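Local coordinates for protein transcriptional regulator, MarR family (Silicibacter pomeroyi DSS-3, PDB 3CDH) that probably binds DNA through a winged helix-turn-helix domain and regulates transcription, at residues P44-L49 and S113-A118; N55-I60 and R98-L103. All blocks are in the same frame, centred on the assembly; numbering follows the deposited sequence.

Interaction 1: P44-L49 and S113-A118; sequences PEWRVL and SLVASA
The six-membered ring of Trp46 reaches across to helix 105-130 and meets three of its side chains in turn, all obliquely to the indole plane. At the far corner, CH2 of Trp46 lies 3.5 Å from CB of Ala118, the nearest approach of the two segments. The neighbouring ring atom, Trp46 CZ3, rests 3.8 Å from Leu114 CB and 4.0 Å from Val115 CG2. Trp46 and Leu114 pass each other, running opposite ways, whereas Val115 crosses the indole at about a right angle. Beside this ring contact, two leucine branches meet, Leu49 CD1 and Leu114 CD1, 3.8 Å apart. In Leu114 chi1 of -69° places CG anti to the carbonyl carbon. Besides touching Leu49, Leu114 CD1 also lies 4.2 Å from Trp46 CE3. The helix axes approach to 10.6 Å and run nearly perpendicular, at 99°, so they share one short crossing, with Trp46 and Leu114 nearest in backbone. The wide spacing is bridged mainly by the large indole. Further out, Phe32 of helix 17-38 makes an edge-to-face pair with Trp46, and Tyr16 of the second subunit packs on both Trp46 and Ala118, while Phe12 of that subunit packs on Val115. The crossing therefore joins the first helix of the DNA-binding domain, 43-54, to the long helix 105-130 next to the dimer interface. No hydrogen bond or salt bridge links the segments: cohesion rests on buried carbon-to-carbon contacts, which depend on shape rather than on polar pairing.

Interaction 2: N55-I60 and R98-L103; sequences NDAMMI and RVRVRL. With SO4 (sulfate ion), chain I.
The wing of the winged helix-turn-helix domain is anchored here: strand 58-59, just ahead of helix 60-67, pairs antiparallel with strand 100-103, the returning strand of the wing. Met58 and Val101 form a hydrogen-bonded pair. The bond from Met58 N to Val101 O is 3.0 Å long, lies in the carbonyl plane and is fairly straight (158° at the hydrogen); the return bond from Val101 N to Met58 O is weak, bent to 128°. CA-H...O contacts extend the pairing on both sides, from Ala57 CA to Val101 O and from Met59 CA to Val99 O. Met58 and Val101 turn to the inner face, where Leu52 and Leu63 pack on both. Ile60 CG1 adds a looser apolar contact with Val99 CG1 at 4.2 Å. On the other face Met59 and Arg100, a non-hydrogen-bonded pair, run alongside each other in the same direction. Arg100 NH2 donates to Arg98 O at 3.2 Å, a bond in the guanidinium plane that helps to fix the rotation of this group. A sulfate, probably from the crystallisation liquor, sits beside the pair, its O1 3.2 Å from Arg100 NH1; its O3 lies too close to N of Met59, the N-cap residue of helix 60-67, for a bond there to be more than doubtful. Selenomethionine Met59 sets its CG over the centre of the Arg100 guanidinium, 3.7 Å above the plane.

Interaction 1 is buried and wholly apolar, a helix crossing close to the centre of the chain and to the second subunit; interaction 2 is partly buried, a short backbone-bonded strand pair farther out, with an apolar inner face and Met59 and Arg100 on the other, a sulfate nearby. Their centres lie about 16 Å apart, yet they hold connected elements: helix 43-54 leads into strand 58-59, and strand 100-103 leads into helix 105-130. The two meet directly where Leu49 CD2 packs on Leu103 CD2 at 3.6 Å. Interaction 1 ties helix 43-54 to the long helix by side-chain shape; interaction 2 ties the strands that follow and precede them, largely by main-chain pairing.

Interaction 1: P44-L49 and S113-A118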
loop_
_atom_site.group_PDB
_atom_site.type_symbol
_atom_site.label_atom_id
_atom_site.label_comp_id
_atom_site.label_asym_id
_atom_site.label_seq_id
_atom_site.Cartn_x
_atom_site.Cartn_y
_atom_site.Cartn_z
ATOM N N PRO B 44 -4.242 -11.398 2.719
ATOM C CA PRO B 44 -4.806 -11.782 1.426
ATOM C C PRO B 44 -6.074 -12.622 1.565
ATOM O O PRO B 44 -6.980 -12.492 0.731
ATOM C CB PRO B 44 -3.699 -12.617 0.783
ATOM C CG PRO B 44 -2.499 -12.326 1.544
ATOM C CD PRO B 44 -2.875 -11.903 2.908
ATOM N N GLU B 45 -6.142 -13.491 2.587
ATOM C CA GLU B 45 -7.338 -14.326 2.764
ATOM C C GLU B 45 -8.549 -13.438 3.011
ATOM O O GLU B 45 -9.589 -13.610 2.391
ATOM C CB GLU B 45 -7.160 -15.341 3.867
ATOM C CG GLU B 45 -6.895 -16.745 3.383
ATOM C CD GLU B 45 -6.182 -17.599 4.412
ATOM O OE1 GLU B 45 -6.090 -18.843 4.253
ATOM O OE2 GLU B 45 -5.677 -17.023 5.404
ATOM N N TRP B 46 -8.404 -12.428 3.854
ATOM C CA TRP B 46 -9.531 -11.547 4.107
ATOM C C TRP B 46 -9.970 -10.814 2.838
ATOM O O TRP B 46 -11.176 -10.625 2.598
ATOM C CB TRP B 46 -9.215 -10.608 5.268
ATOM C CG TRP B 46 -9.589 -9.212 5.053
ATOM C CD1 TRP B 46 -8.737 -8.187 4.784
ATOM C CD2 TRP B 46 -10.901 -8.645 5.090
ATOM N NE1 TRP B 46 -9.427 -7.011 4.662
ATOM C CE2 TRP B 46 -10.760 -7.256 4.844
ATOM C CE3 TRP B 46 -12.177 -9.164 5.313
ATOM C CZ2 TRP B 46 -11.846 -6.380 4.795
ATOM C CZ3 TRP B 46 -13.272 -8.289 5.264
ATOM C CH2 TRP B 46 -13.096 -6.914 4.999
ATOM N N ARG B 47 -9.006 -10.416 2.018
ATOM C CA ARG B 47 -9.342 -9.679 0.819
ATOM C C ARG B 47 -10.145 -10.558 -0.116
ATOM O O ARG B 47 -11.135 -10.097 -0.706
ATOM C CB ARG B 47 -8.102 -9.145 0.133
ATOM C CG ARG B 47 -7.453 -8.065 0.942
ATOM C CD ARG B 47 -6.196 -7.559 0.310
ATOM N NE ARG B 47 -5.695 -6.379 1.013
ATOM C CZ ARG B 47 -4.555 -5.752 0.703
ATOM N NH1 ARG B 47 -3.785 -6.196 -0.307
ATOM N NH2 ARG B 47 -4.183 -4.685 1.406
ATOM N N VAL B 48 -9.750 -11.826 -0.243
ATOM C CA VAL B 48 -10.528 -12.735 -1.065
ATOM C C VAL B 48 -11.960 -12.788 -0.539
ATOM O O VAL B 48 -12.916 -12.670 -1.331
ATOM C CB VAL B 48 -9.952 -14.127 -1.114
ATOM C CG1 VAL B 48 -11.045 -15.136 -1.515
ATOM C CG2 VAL B 48 -8.801 -14.152 -2.078
ATOM N N LEU B 49 -12.106 -12.937 0.784
ATOM C CA LEU B 49 -13.433 -12.926 1.397
ATOM C C LEU B 49 -14.164 -11.619 1.157
ATOM O O LEU B 49 -15.353 -11.615 0.797
ATOM C CB LEU B 49 -13.363 -13.216 2.889
ATOM C CG LEU B 49 -12.842 -14.597 3.276
ATOM C CD1 LEU B 49 -12.687 -14.606 4.763
ATOM C CD2 LEU B 49 -13.767 -15.727 2.830
ATOM N N SER B 113 -19.303 -11.874 8.641
ATOM C CA SER B 113 -19.012 -11.277 9.914
ATOM C C SER B 113 -17.772 -10.387 9.848
ATOM O O SER B 113 -17.725 -9.338 10.497
ATOM C CB SER B 113 -18.973 -12.309 11.029
ATOM O OG SER B 113 -17.692 -12.836 11.159
ATOM N N LEU B 114 -16.801 -10.747 9.017
ATOM C CA LEU B 114 -15.665 -9.861 8.789
ATOM C C LEU B 114 -16.040 -8.557 8.105
ATOM O O LEU B 114 -15.579 -7.490 8.502
ATOM C CB LEU B 114 -14.604 -10.557 7.973
ATOM C CG LEU B 114 -13.939 -11.662 8.760
ATOM C CD1 LEU B 114 -12.939 -12.357 7.873
ATOM C CD2 LEU B 114 -13.285 -11.087 9.997
ATOM N N VAL B 115 -16.852 -8.623 7.059
ATOM C CA VAL B 115 -17.235 -7.390 6.383
ATOM C C VAL B 115 -17.991 -6.463 7.354
ATOM O O VAL B 115 -17.764 -5.244 7.384
ATOM C CB VAL B 115 -17.995 -7.665 5.070
ATOM C CG1 VAL B 115 -18.616 -6.401 4.515
ATOM C CG2 VAL B 115 -17.035 -8.273 4.038
ATOM N N ALA B 116 -18.842 -7.050 8.189
ATOM C CA ALA B 116 -19.468 -6.283 9.260
ATOM C C ALA B 116 -18.427 -5.505 10.091
ATOM O O ALA B 116 -18.504 -4.274 10.172
ATOM C CB ALA B 116 -20.349 -7.178 10.139
ATOM N N SER B 117 -17.444 -6.206 10.667
ATOM C CA SER B 117 -16.358 -5.535 11.399
ATOM C C SER B 117 -15.657 -4.481 10.579
ATOM O O SER B 117 -15.444 -3.362 11.057
ATOM C CB SER B 117 -15.304 -6.518 11.841
ATOM O OG SER B 117 -15.749 -7.194 12.984
ATOM N N ALA B 118 -15.290 -4.835 9.349
ATOM C CA ALA B 118 -14.601 -3.875 8.492
ATOM C C ALA B 118 -15.420 -2.592 8.407
ATOM O O ALA B 118 -14.869 -1.508 8.604
ATOM C CB ALA B 118 -14.296 -4.451 7.103
#

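Interaction 2: N55-I60 and R98-L103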
loop_
_atom_site.group_PDB
_atom_site.type_symbol
_atom_site.label_atom_id
_atom_site.label_comp_id
_atom_site.label_asym_id
_atom_site.label_seq_id
_atom_site.Cartn_x
_atom_site.Cartn_y
_atom_site.Cartn_z
ATOM N N ASN B 55 -20.295 -10.618 -4.694
ATOM C CA ASN B 55 -20.308 -11.345 -5.937
ATOM C C ASN B 55 -20.572 -12.840 -5.745
ATOM O O ASN B 55 -20.274 -13.407 -4.710
ATOM C CB ASN B 55 -18.990 -11.104 -6.650
ATOM C CG ASN B 55 -18.555 -9.625 -6.598
ATOM O OD1 ASN B 55 -18.172 -9.094 -5.540
ATOM N ND2 ASN B 55 -18.613 -8.954 -7.749
ATOM N N ASP B 56 -21.165 -13.483 -6.737
ATOM C CA ASP B 56 -21.429 -14.912 -6.627
ATOM C C ASP B 56 -20.228 -15.746 -6.991
ATOM O O ASP B 56 -20.056 -16.829 -6.458
ATOM C CB ASP B 56 -22.583 -15.324 -7.535
ATOM C CG ASP B 56 -23.935 -15.127 -6.882
ATOM O OD1 ASP B 56 -24.044 -15.358 -5.645
ATOM O OD2 ASP B 56 -24.887 -14.754 -7.616
ATOM N N ALA B 57 -19.419 -15.256 -7.921
ATOM C CA ALA B 57 -18.331 -16.024 -8.483
ATOM C C ALA B 57 -17.366 -15.063 -9.153
ATOM O O ALA B 57 -17.788 -14.096 -9.757
ATOM C CB ALA B 57 -18.856 -17.027 -9.478
HETATM N N MSE B 58 -16.068 -15.304 -9.013
HETATM C CA MSE B 58 -15.064 -14.469 -9.636
HETATM C C MSE B 58 -13.959 -15.293 -10.225
HETATM O O MSE B 58 -13.663 -16.387 -9.740
HETATM C CB MSE B 58 -14.450 -13.546 -8.627
HETATM C CG MSE B 58 -14.988 -12.192 -8.651
HETATM SE SE MSE B 58 -13.705 -10.933 -7.859
HETATM C CE MSE B 58 -15.080 -9.642 -7.291
HETATM N N MSE B 59 -13.342 -14.744 -11.262
HETATM C CA MSE B 59 -12.202 -15.347 -11.906
HETATM C C MSE B 59 -11.039 -15.062 -11.018
HETATM O O MSE B 59 -10.973 -13.997 -10.413
HETATM C CB MSE B 59 -11.961 -14.694 -13.249
HETATM C CG MSE B 59 -13.105 -14.803 -14.218
HETATM SE SE MSE B 59 -12.569 -13.974 -15.904
HETATM C CE MSE B 59 -13.375 -12.194 -15.830
ATOM N N ILE B 60 -10.110 -15.996 -10.921
ATOM C CA ILE B 60 -8.994 -15.787 -10.001
ATOM C C ILE B 60 -8.222 -14.553 -10.438
ATOM O O ILE B 60 -7.682 -13.819 -9.603
ATOM C CB ILE B 60 -8.051 -16.992 -9.900
ATOM C CG1 ILE B 60 -8.800 -18.207 -9.400
ATOM C CG2 ILE B 60 -6.892 -16.713 -8.925
ATOM C CD1 ILE B 60 -7.880 -19.263 -8.814
ATOM N N ARG B 98 -10.410 -19.410 -17.799
ATOM C CA ARG B 98 -11.427 -18.557 -17.209
ATOM C C ARG B 98 -12.211 -19.222 -16.093
ATOM O O ARG B 98 -13.413 -19.092 -16.052
ATOM C CB ARG B 98 -12.400 -18.014 -18.279
ATOM C CG ARG B 98 -12.876 -19.020 -19.354
ATOM C CD ARG B 98 -13.294 -18.296 -20.660
ATOM N NE ARG B 98 -12.790 -16.937 -20.656
ATOM C CZ ARG B 98 -13.397 -15.930 -20.056
ATOM N NH1 ARG B 98 -14.544 -16.125 -19.445
ATOM N NH2 ARG B 98 -12.860 -14.730 -20.076
ATOM N N VAL B 99 -11.530 -19.921 -15.193
ATOM C CA VAL B 99 -12.161 -20.508 -14.006
ATOM C C VAL B 99 -12.617 -19.446 -13.007
ATOM O O VAL B 99 -11.978 -18.396 -12.848
ATOM C CB VAL B 99 -11.268 -21.564 -13.252
ATOM C CG1 VAL B 99 -10.236 -20.895 -12.347
ATOM C CG2 VAL B 99 -12.124 -22.494 -12.390
ATOM N N ARG B 100 -13.675 -19.781 -12.293
ATOM C CA ARG B 100 -14.328 -18.885 -11.387
ATOM C C ARG B 100 -14.417 -19.544 -10.030
ATOM O O ARG B 100 -14.358 -20.740 -9.921
ATOM C CB ARG B 100 -15.723 -18.600 -11.891
ATOM C CG ARG B 100 -15.890 -17.309 -12.604
ATOM C CD ARG B 100 -16.382 -17.550 -13.974
ATOM N NE ARG B 100 -16.768 -16.318 -14.635
ATOM C CZ ARG B 100 -16.307 -15.933 -15.816
ATOM N NH1 ARG B 100 -16.716 -14.796 -16.339
ATOM N NH2 ARG B 100 -15.434 -16.684 -16.465
ATOM N N VAL B 101 -14.570 -18.750 -8.990
ATOM C CA VAL B 101 -14.424 -19.244 -7.645
ATOM C C VAL B 101 -15.476 -18.595 -6.779
ATOM O O VAL B 101 -15.817 -17.447 -7.001
ATOM C CB VAL B 101 -12.990 -18.924 -7.186
ATOM C CG1 VAL B 101 -12.946 -18.346 -5.836
ATOM C CG2 VAL B 101 -12.152 -20.163 -7.277
ATOM N N ARG B 102 -16.028 -19.323 -5.821
ATOM C CA ARG B 102 -17.067 -18.739 -4.971
ATOM C C ARG B 102 -16.932 -19.165 -3.507
ATOM O O ARG B 102 -16.241 -20.149 -3.203
ATOM C CB ARG B 102 -18.457 -19.070 -5.500
ATOM C CG ARG B 102 -18.788 -20.526 -5.471
ATOM C CD ARG B 102 -20.300 -20.768 -5.570
ATOM N NE ARG B 102 -20.588 -22.197 -5.726
ATOM C CZ ARG B 102 -20.860 -23.045 -4.721
ATOM N NH1 ARG B 102 -21.091 -24.332 -4.971
ATOM N NH2 ARG B 102 -20.918 -22.624 -3.459
ATOM N N LEU B 103 -17.575 -18.423 -2.606
ATOM C CA LEU B 103 -17.616 -18.814 -1.196
ATOM C C LEU B 103 -18.438 -20.072 -1.001
ATOM O O LEU B 103 -19.416 -20.298 -1.736
ATOM C CB LEU B 103 -18.214 -17.705 -0.350
ATOM C CG LEU B 103 -17.341 -16.456 -0.372
ATOM C CD1 LEU B 103 -17.980 -15.316 0.423
ATOM C CD2 LEU B 103 -15.931 -16.786 0.144
HETATM S S SO4 I . -15.406 -12.094 -12.860
HETATM O O1 SO4 I . -16.025 -13.040 -13.805
HETATM O O2 SO4 I . -16.344 -11.557 -11.877
HETATM O O3 SO4 I . -14.337 -12.772 -12.144
HETATM O O4 SO4 I . -14.831 -10.946 -13.560
HETATM O O HOH W 1 -18.826 -16.032 -3.469
#